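Local structure of probable sulfate-binding lipoprotein SubI (Mycobacterium tuberculosis, 6DDN) at residues A[181-186]-A[323-328]; A[289-294]-A[307-312]. The protein probably binds sulfate outside the cell membrane as the lipid-tethered solute-binding component of a transport system. One frame throughout, in Å; residues are numbered along the deposited sequence.

Interaction 1 (A[181-186]-A[323-328])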
ATOM      1  N   ASN A 181      -1.674   4.028   7.599  1.00 47.07           N
ATOM      2  CA  ASN A 181      -2.535   5.136   7.996  1.00 45.43           C
ATOM      3  C   ASN A 181      -2.312   5.567   9.439  1.00 49.34           C
ATOM      4  O   ASN A 181      -2.648   6.701   9.790  1.00 51.50           O
ATOM      5  CB  ASN A 181      -4.004   4.755   7.802  1.00 43.81           C
ATOM      6  CG  ASN A 181      -4.406   4.688   6.342  1.00 43.78           C
ATOM      7  OD1 ASN A 181      -3.584   4.890   5.446  1.00 44.47           O
ATOM      8  ND2 ASN A 181      -5.678   4.397   6.094  1.00 43.51           N
ATOM      9  N   LEU A 182      -1.780   4.687  10.285  1.00 36.59           N
ATOM     10  CA  LEU A 182      -1.471   5.051  11.661  1.00 47.08           C
ATOM     11  C   LEU A 182       0.009   5.325  11.887  1.00 52.78           C
ATOM     12  O   LEU A 182       0.350   6.053  12.826  1.00 53.60           O
ATOM     13  CB  LEU A 182      -1.938   3.950  12.621  1.00 52.10           C
ATOM     14  CG  LEU A 182      -3.436   3.635  12.572  1.00 52.42           C
ATOM     15  CD1 LEU A 182      -3.854   2.812  13.778  1.00 52.41           C
ATOM     16  CD2 LEU A 182      -4.256   4.913  12.481  1.00 52.21           C
ATOM     17  N   LEU A 183       0.888   4.771  11.048  1.00 48.23           N
ATOM     18  CA  LEU A 183       2.308   5.086  11.150  1.00 48.07           C
ATOM     19  C   LEU A 183       2.576   6.547  10.812  1.00 52.06           C
ATOM     20  O   LEU A 183       3.388   7.202  11.477  1.00 58.75           O
ATOM     21  CB  LEU A 183       3.112   4.172  10.229  1.00 42.59           C
ATOM     22  CG  LEU A 183       3.421   2.785  10.785  1.00 41.04           C
ATOM     23  CD1 LEU A 183       3.838   1.845   9.666  1.00 42.31           C
ATOM     24  CD2 LEU A 183       4.496   2.872  11.859  1.00 39.67           C
ATOM     25  N   ALA A 184       1.911   7.071   9.781  1.00 50.16           N
ATOM     26  CA  ALA A 184       2.146   8.455   9.376  1.00 52.23           C
ATOM     27  C   ALA A 184       1.823   9.453  10.481  1.00 49.34           C
ATOM     28  O   ALA A 184       2.687  10.292  10.794  1.00 45.32           O
ATOM     29  CB  ALA A 184       1.364   8.759   8.093  1.00 51.51           C
ATOM     30  N   PRO A 185       0.644   9.433  11.113  1.00 48.55           N
ATOM     31  CA  PRO A 185       0.398  10.401  12.188  1.00 50.55           C
ATOM     32  C   PRO A 185       1.268  10.165  13.407  1.00 58.05           C
ATOM     33  O   PRO A 185       1.622  11.129  14.098  1.00 62.62           O
ATOM     34  CB  PRO A 185      -1.087  10.200  12.502  1.00 44.01           C
ATOM     35  CG  PRO A 185      -1.337   8.789  12.165  1.00 43.89           C
ATOM     36  CD  PRO A 185      -0.517   8.544  10.929  1.00 47.02           C
ATOM     37  N   TYR A 186       1.626   8.912  13.696  1.00 54.07           N
ATOM     38  CA  TYR A 186       2.554   8.656  14.788  1.00 53.55           C
ATOM     39  C   TYR A 186       3.918   9.261  14.488  1.00 48.62           C
ATOM     40  O   TYR A 186       4.480   9.994  15.309  1.00 50.55           O
ATOM     41  CB  TYR A 186       2.687   7.158  15.046  1.00 39.49           C
ATOM     42  CG  TYR A 186       3.819   6.848  15.996  1.00 44.01           C
ATOM     43  CD1 TYR A 186       3.692   7.096  17.356  1.00 46.17           C
ATOM     44  CD2 TYR A 186       5.022   6.334  15.533  1.00 45.36           C
ATOM     45  CE1 TYR A 186       4.726   6.831  18.230  1.00 51.24           C
ATOM     46  CE2 TYR A 186       6.065   6.066  16.400  1.00 49.14           C
ATOM     47  CZ  TYR A 186       5.910   6.314  17.747  1.00 56.93           C
ATOM     48  OH  TYR A 186       6.943   6.047  18.617  1.00 61.83           O
ATOM     49  N   ALA A 323      12.343   2.878   8.060  1.00 72.34           N
ATOM     50  CA  ALA A 323      13.707   2.872   8.573  1.00 67.47           C
ATOM     51  C   ALA A 323      13.922   3.980   9.596  1.00 86.60           C
ATOM     52  O   ALA A 323      14.753   3.834  10.500  1.00 88.10           O
ATOM     53  CB  ALA A 323      14.703   3.007   7.422  1.00 69.76           C
ATOM     54  N   ASP A 324      13.191   5.091   9.468  1.00 78.91           N
ATOM     55  CA  ASP A 324      13.282   6.157  10.460  1.00 76.12           C
ATOM     56  C   ASP A 324      12.844   5.670  11.833  1.00 73.99           C
ATOM     57  O   ASP A 324      13.360   6.141  12.853  1.00 76.60           O
ATOM     58  CB  ASP A 324      12.429   7.355  10.033  1.00 75.12           C
ATOM     59  CG  ASP A 324      12.820   7.898   8.673  1.00 76.21           C
ATOM     60  OD1 ASP A 324      13.345   7.120   7.851  1.00 81.05           O
ATOM     61  OD2 ASP A 324      12.597   9.102   8.420  1.00 71.31           O
ATOM     62  N   LEU A 325      11.904   4.733  11.879  1.00 69.53           N
ATOM     63  CA  LEU A 325      11.390   4.194  13.127  1.00 67.34           C
ATOM     64  C   LEU A 325      12.107   2.921  13.554  1.00 76.10           C
ATOM     65  O   LEU A 325      11.606   2.206  14.427  1.00 83.08           O
ATOM     66  CB  LEU A 325       9.888   3.932  13.002  1.00 61.46           C
ATOM     67  CG  LEU A 325       9.018   5.175  12.807  1.00 58.72           C
ATOM     68  CD1 LEU A 325       7.565   4.887  13.152  1.00 57.74           C
ATOM     69  CD2 LEU A 325       9.548   6.328  13.644  1.00 61.65           C
ATOM     70  N   GLY A 326      13.261   2.626  12.963  1.00 77.82           N
ATOM     71  CA  GLY A 326      14.004   1.433  13.305  1.00 81.17           C
ATOM     72  C   GLY A 326      13.608   0.189  12.549  1.00 81.07           C
ATOM     73  O   GLY A 326      13.939  -0.917  12.991  1.00 87.13           O
ATOM     74  N   GLY A 327      12.913   0.327  11.424  1.00 84.29           N
ATOM     75  CA  GLY A 327      12.480  -0.815  10.648  1.00 80.11           C
ATOM     76  C   GLY A 327      11.265  -1.494  11.253  1.00 74.94           C
ATOM     77  O   GLY A 327      10.799  -1.168  12.346  1.00 75.49           O
ATOM     78  N   TRP A 328      10.739  -2.467  10.509  1.00 74.60           N
ATOM     79  CA  TRP A 328       9.624  -3.249  11.031  1.00 75.37           C
ATOM     80  C   TRP A 328      10.042  -4.049  12.257  1.00 84.03           C
ATOM     81  O   TRP A 328       9.205  -4.355  13.110  1.00 88.30           O
ATOM     82  CB  TRP A 328       9.068  -4.173   9.947  1.00 74.31           C
ATOM     83  CG  TRP A 328       8.469  -3.445   8.771  1.00 68.37           C
ATOM     84  CD1 TRP A 328       9.080  -3.171   7.582  1.00 66.58           C
ATOM     85  CD2 TRP A 328       7.142  -2.905   8.671  1.00 64.54           C
ATOM     86  NE1 TRP A 328       8.221  -2.494   6.750  1.00 61.93           N
ATOM     87  CE2 TRP A 328       7.025  -2.318   7.394  1.00 60.42           C
ATOM     88  CE3 TRP A 328       6.045  -2.860   9.538  1.00 68.57           C
ATOM     89  CZ2 TRP A 328       5.855  -1.694   6.962  1.00 57.16           C
ATOM     90  CZ3 TRP A 328       4.882  -2.238   9.106  1.00 66.67           C
ATOM     91  CH2 TRP A 328       4.797  -1.664   7.830  1.00 60.50           C
TER

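Interaction 2 (A[289-294]-A[307-312])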
ATOM      1  N   ALA A 289       7.496  -1.450 -17.338  1.00 50.93           N
ATOM      2  CA  ALA A 289       6.588  -1.725 -16.228  1.00 47.39           C
ATOM      3  C   ALA A 289       6.640  -0.619 -15.183  1.00 48.24           C
ATOM      4  O   ALA A 289       5.606  -0.246 -14.616  1.00 47.11           O
ATOM      5  CB  ALA A 289       6.921  -3.075 -15.598  1.00 42.72           C
ATOM      6  N   GLN A 290       7.833  -0.083 -14.912  1.00 50.51           N
ATOM      7  CA  GLN A 290       7.945   1.018 -13.960  1.00 46.18           C
ATOM      8  C   GLN A 290       7.210   2.253 -14.462  1.00 49.70           C
ATOM      9  O   GLN A 290       6.561   2.958 -13.680  1.00 50.24           O
ATOM     10  CB  GLN A 290       9.416   1.335 -13.694  1.00 44.30           C
ATOM     11  CG  GLN A 290      10.124   0.281 -12.867  1.00 44.24           C
ATOM     12  CD  GLN A 290       9.721   0.322 -11.408  1.00 43.53           C
ATOM     13  OE1 GLN A 290      10.193   1.165 -10.647  1.00 48.97           O
ATOM     14  NE2 GLN A 290       8.841  -0.590 -11.010  1.00 43.55           N
ATOM     15  N   LYS A 291       7.295   2.530 -15.765  1.00 48.68           N
ATOM     16  CA  LYS A 291       6.500   3.609 -16.339  1.00 51.15           C
ATOM     17  C   LYS A 291       5.011   3.335 -16.175  1.00 50.09           C
ATOM     18  O   LYS A 291       4.231   4.246 -15.878  1.00 48.99           O
ATOM     19  CB  LYS A 291       6.843   3.791 -17.818  1.00 47.84           C
ATOM     20  CG  LYS A 291       8.111   4.570 -18.094  1.00 49.28           C
ATOM     21  CD  LYS A 291       8.325   4.707 -19.594  1.00 51.75           C
ATOM     22  CE  LYS A 291       9.628   5.417 -19.921  1.00 53.41           C
ATOM     23  NZ  LYS A 291      10.056   5.135 -21.321  1.00 55.87           N
ATOM     24  N   LEU A 292       4.601   2.077 -16.359  1.00 50.07           N
ATOM     25  CA  LEU A 292       3.182   1.740 -16.300  1.00 49.47           C
ATOM     26  C   LEU A 292       2.632   1.906 -14.889  1.00 44.55           C
ATOM     27  O   LEU A 292       1.553   2.479 -14.699  1.00 46.96           O
ATOM     28  CB  LEU A 292       2.964   0.313 -16.802  1.00 47.67           C
ATOM     29  CG  LEU A 292       3.251   0.078 -18.284  1.00 45.29           C
ATOM     30  CD1 LEU A 292       3.312  -1.407 -18.570  1.00 44.85           C
ATOM     31  CD2 LEU A 292       2.207   0.757 -19.157  1.00 46.86           C
ATOM     32  N   TRP A 293       3.356   1.399 -13.888  1.00 41.13           N
ATOM     33  CA  TRP A 293       2.958   1.617 -12.501  1.00 44.51           C
ATOM     34  C   TRP A 293       2.838   3.105 -12.200  1.00 46.55           C
ATOM     35  O   TRP A 293       1.850   3.555 -11.606  1.00 43.13           O
ATOM     36  CB  TRP A 293       3.965   0.964 -11.553  1.00 45.10           C
ATOM     37  CG  TRP A 293       3.841  -0.525 -11.446  1.00 46.27           C
ATOM     38  CD1 TRP A 293       4.697  -1.454 -11.957  1.00 42.29           C
ATOM     39  CD2 TRP A 293       2.808  -1.256 -10.773  1.00 51.36           C
ATOM     40  NE1 TRP A 293       4.261  -2.720 -11.651  1.00 44.85           N
ATOM     41  CE2 TRP A 293       3.102  -2.626 -10.924  1.00 51.70           C
ATOM     42  CE3 TRP A 293       1.663  -0.887 -10.060  1.00 52.05           C
ATOM     43  CZ2 TRP A 293       2.293  -3.629 -10.389  1.00 54.55           C
ATOM     44  CZ3 TRP A 293       0.863  -1.884  -9.525  1.00 52.77           C
ATOM     45  CH2 TRP A 293       1.179  -3.237  -9.698  1.00 53.88           C
ATOM     46  N   ALA A 294       3.844   3.885 -12.606  1.00 45.65           N
ATOM     47  CA  ALA A 294       3.795   5.329 -12.419  1.00 42.71           C
ATOM     48  C   ALA A 294       2.549   5.918 -13.065  1.00 45.87           C
ATOM     49  O   ALA A 294       1.803   6.672 -12.432  1.00 44.83           O
ATOM     50  CB  ALA A 294       5.059   5.972 -12.987  1.00 43.02           C
ATOM     51  N   ALA A 307      12.214   9.974 -11.493  1.00 47.76           N
ATOM     52  CA  ALA A 307      12.542  11.337 -11.895  1.00 48.89           C
ATOM     53  C   ALA A 307      11.575  11.841 -12.958  1.00 49.25           C
ATOM     54  O   ALA A 307      11.110  12.985 -12.893  1.00 49.43           O
ATOM     55  CB  ALA A 307      13.982  11.405 -12.402  1.00 50.81           C
ATOM     56  N   ASP A 308      11.250  10.990 -13.939  1.00 49.59           N
ATOM     57  CA  ASP A 308      10.356  11.397 -15.020  1.00 51.60           C
ATOM     58  C   ASP A 308       8.958  11.720 -14.510  1.00 49.91           C
ATOM     59  O   ASP A 308       8.263  12.557 -15.097  1.00 51.32           O
ATOM     60  CB  ASP A 308      10.283  10.299 -16.081  1.00 51.23           C
ATOM     61  CG  ASP A 308      11.613  10.056 -16.761  1.00 52.80           C
ATOM     62  OD1 ASP A 308      12.571  10.802 -16.474  1.00 53.76           O
ATOM     63  OD2 ASP A 308      11.702   9.113 -17.574  1.00 54.64           O
ATOM     64  N   PHE A 309       8.528  11.070 -13.432  1.00 47.48           N
ATOM     65  CA  PHE A 309       7.195  11.271 -12.880  1.00 48.16           C
ATOM     66  C   PHE A 309       7.216  12.069 -11.584  1.00 47.32           C
ATOM     67  O   PHE A 309       6.178  12.187 -10.925  1.00 45.13           O
ATOM     68  CB  PHE A 309       6.507   9.921 -12.661  1.00 45.33           C
ATOM     69  CG  PHE A 309       6.003   9.294 -13.928  1.00 46.14           C
ATOM     70  CD1 PHE A 309       6.851   8.551 -14.729  1.00 46.77           C
ATOM     71  CD2 PHE A 309       4.687   9.463 -14.325  1.00 46.57           C
ATOM     72  CE1 PHE A 309       6.395   7.979 -15.900  1.00 48.62           C
ATOM     73  CE2 PHE A 309       4.225   8.893 -15.495  1.00 47.59           C
ATOM     74  CZ  PHE A 309       5.079   8.151 -16.283  1.00 48.09           C
ATOM     75  N   ALA A 310       8.373  12.629 -11.212  1.00 49.24           N
ATOM     76  CA  ALA A 310       8.476  13.382  -9.965  1.00 46.29           C
ATOM     77  C   ALA A 310       7.504  14.552  -9.928  1.00 46.07           C
ATOM     78  O   ALA A 310       7.066  14.962  -8.847  1.00 45.45           O
ATOM     79  CB  ALA A 310       9.909  13.882  -9.772  1.00 46.47           C
ATOM     80  N   ASP A 311       7.145  15.091 -11.091  1.00 48.94           N
ATOM     81  CA  ASP A 311       6.235  16.222 -11.161  1.00 48.84           C
ATOM     82  C   ASP A 311       4.778  15.835 -10.935  1.00 47.88           C
ATOM     83  O   ASP A 311       3.935  16.729 -10.805  1.00 49.08           O
ATOM     84  CB  ASP A 311       6.384  16.914 -12.513  1.00 54.35           C
ATOM     85  CG  ASP A 311       5.986  16.024 -13.670  1.00 61.55           C
ATOM     86  OD1 ASP A 311       6.731  15.070 -13.979  1.00 62.63           O
ATOM     87  OD2 ASP A 311       4.917  16.269 -14.261  1.00 64.24           O
ATOM     88  N   LEU A 312       4.456  14.538 -10.895  1.00 46.83           N
ATOM     89  CA  LEU A 312       3.126  14.084 -10.509  1.00 46.79           C
ATOM     90  C   LEU A 312       3.097  13.403  -9.152  1.00 49.68           C
ATOM     91  O   LEU A 312       2.014  13.247  -8.580  1.00 56.48           O
ATOM     92  CB  LEU A 312       2.549  13.107 -11.545  1.00 46.80           C
ATOM     93  CG  LEU A 312       2.218  13.641 -12.937  1.00 48.92           C
ATOM     94  CD1 LEU A 312       1.674  15.063 -12.896  1.00 50.51           C
ATOM     95  CD2 LEU A 312       3.454  13.578 -13.763  1.00 51.64           C
TER

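Interaction 1 (A[181-186]-A[323-328])
Y186 reaches this contact with its hydroxyl already taken: OH is hydrogen-bonded to OD1 of N196, so the polar end of the ring is held while its hydrocarbon edge meets L325. Methyl CD1 of L325 arrives at that edge, in the ring plane, and sits equally far from two carbons, 3.8 Å from both CD2 and CE2 of Y186. The ring gets there because CG lies anti to the backbone N (chi1 170°), which swings it off the helix towards 323-328. One turn back along the same helix, L183 meets the same methyl roughly at right angles to the Y186 edge, its CD2 lying 3.9 Å from CD1 of L325 as the two side chains slide past each other in opposite directions. A single methyl of L325 therefore bridges two residues of the helix. The second branch of L183 serves a different neighbour: CD1 comes within 4.1 Å of CH2, at the far end of the W328 indole, meeting the ring obliquely.

On the other segment, a type I turn from A323 to G326 carries L325 forward, closed by G326 N to A323 O at 3.1 Å. G326 then bends the chain with a positive phi of 87°, and G327 stands at the N-cap of helix 328-331, whose first residue is W328. V331 of that helix touches both L183 and L325, while W180 and F336 meet the W328 and Y186 rings, respectively, edge-to-face.

Across the contact itself everything is methyl against methyl or aromatic carbon. Burying these hydrocarbon surfaces fastens the C-terminal part of the chain, through the turn after strand 318-320, to helix 177-190 of this bacterial extracellular solute-binding fold, with no polar pairing between the two segments.

Interaction 2 (A[289-294]-A[307-312])
A helix-strand-helix unit near the end of the solute-binding fold brings helix 287-295 against the C-terminal end of helix 303-308, and a CH-pi contact joins the two. F309, the first residue to leave helical geometry after helix 303-308, turns one face of its ring to A294. The alanine methyl stands almost squarely over the middle of that face: CB is 3.5 Å from the centroid of the F309 ring and just 9° off its normal. CG of F309 lies anti to its own carbonyl carbon (chi1 -76°), and with this rotation the ring extends across to the helix.

One turn earlier, K291 borders the far part of the ring. Its CG is 4.4 Å from CE1 of F309, a looser approach, while the chain runs on outwards in an extended form. The NZ of K291 and OD2 of D308 remain 5.7 Å apart; they are not paired, though their opposite charges may attract weakly on this exposed side.

P300, in the short strand linking the helices, touches A294 as well. An acetate ion, probably from the crystallisation liquor, lies about 5 Å from the F309 side chain. At the end of the ring, CZ of F309 approaches the main-chain O of K291 obliquely, at 4.0 Å.

The two contacts do not touch: their centres are 25 Å apart and their nearest atoms about 17 Å. Along the chain, 181-186 comes first, then both segments of interaction 2, and finally 323-328; 136 residues lie between the segments of interaction 1 and 12 between those of interaction 2. Strand 318-320 follows interaction 2 and leads to the turn of interaction 1; it pairs parallel with strand 257-267, whose F259 touches L183. Strand 299-300, between the helices of interaction 2, pairs with strand 138-147, itself a partner of 257-267. The same mixed sheet thus connects a local contact between a helix and the residue just past the next one with a long-range closure of the C-terminal region.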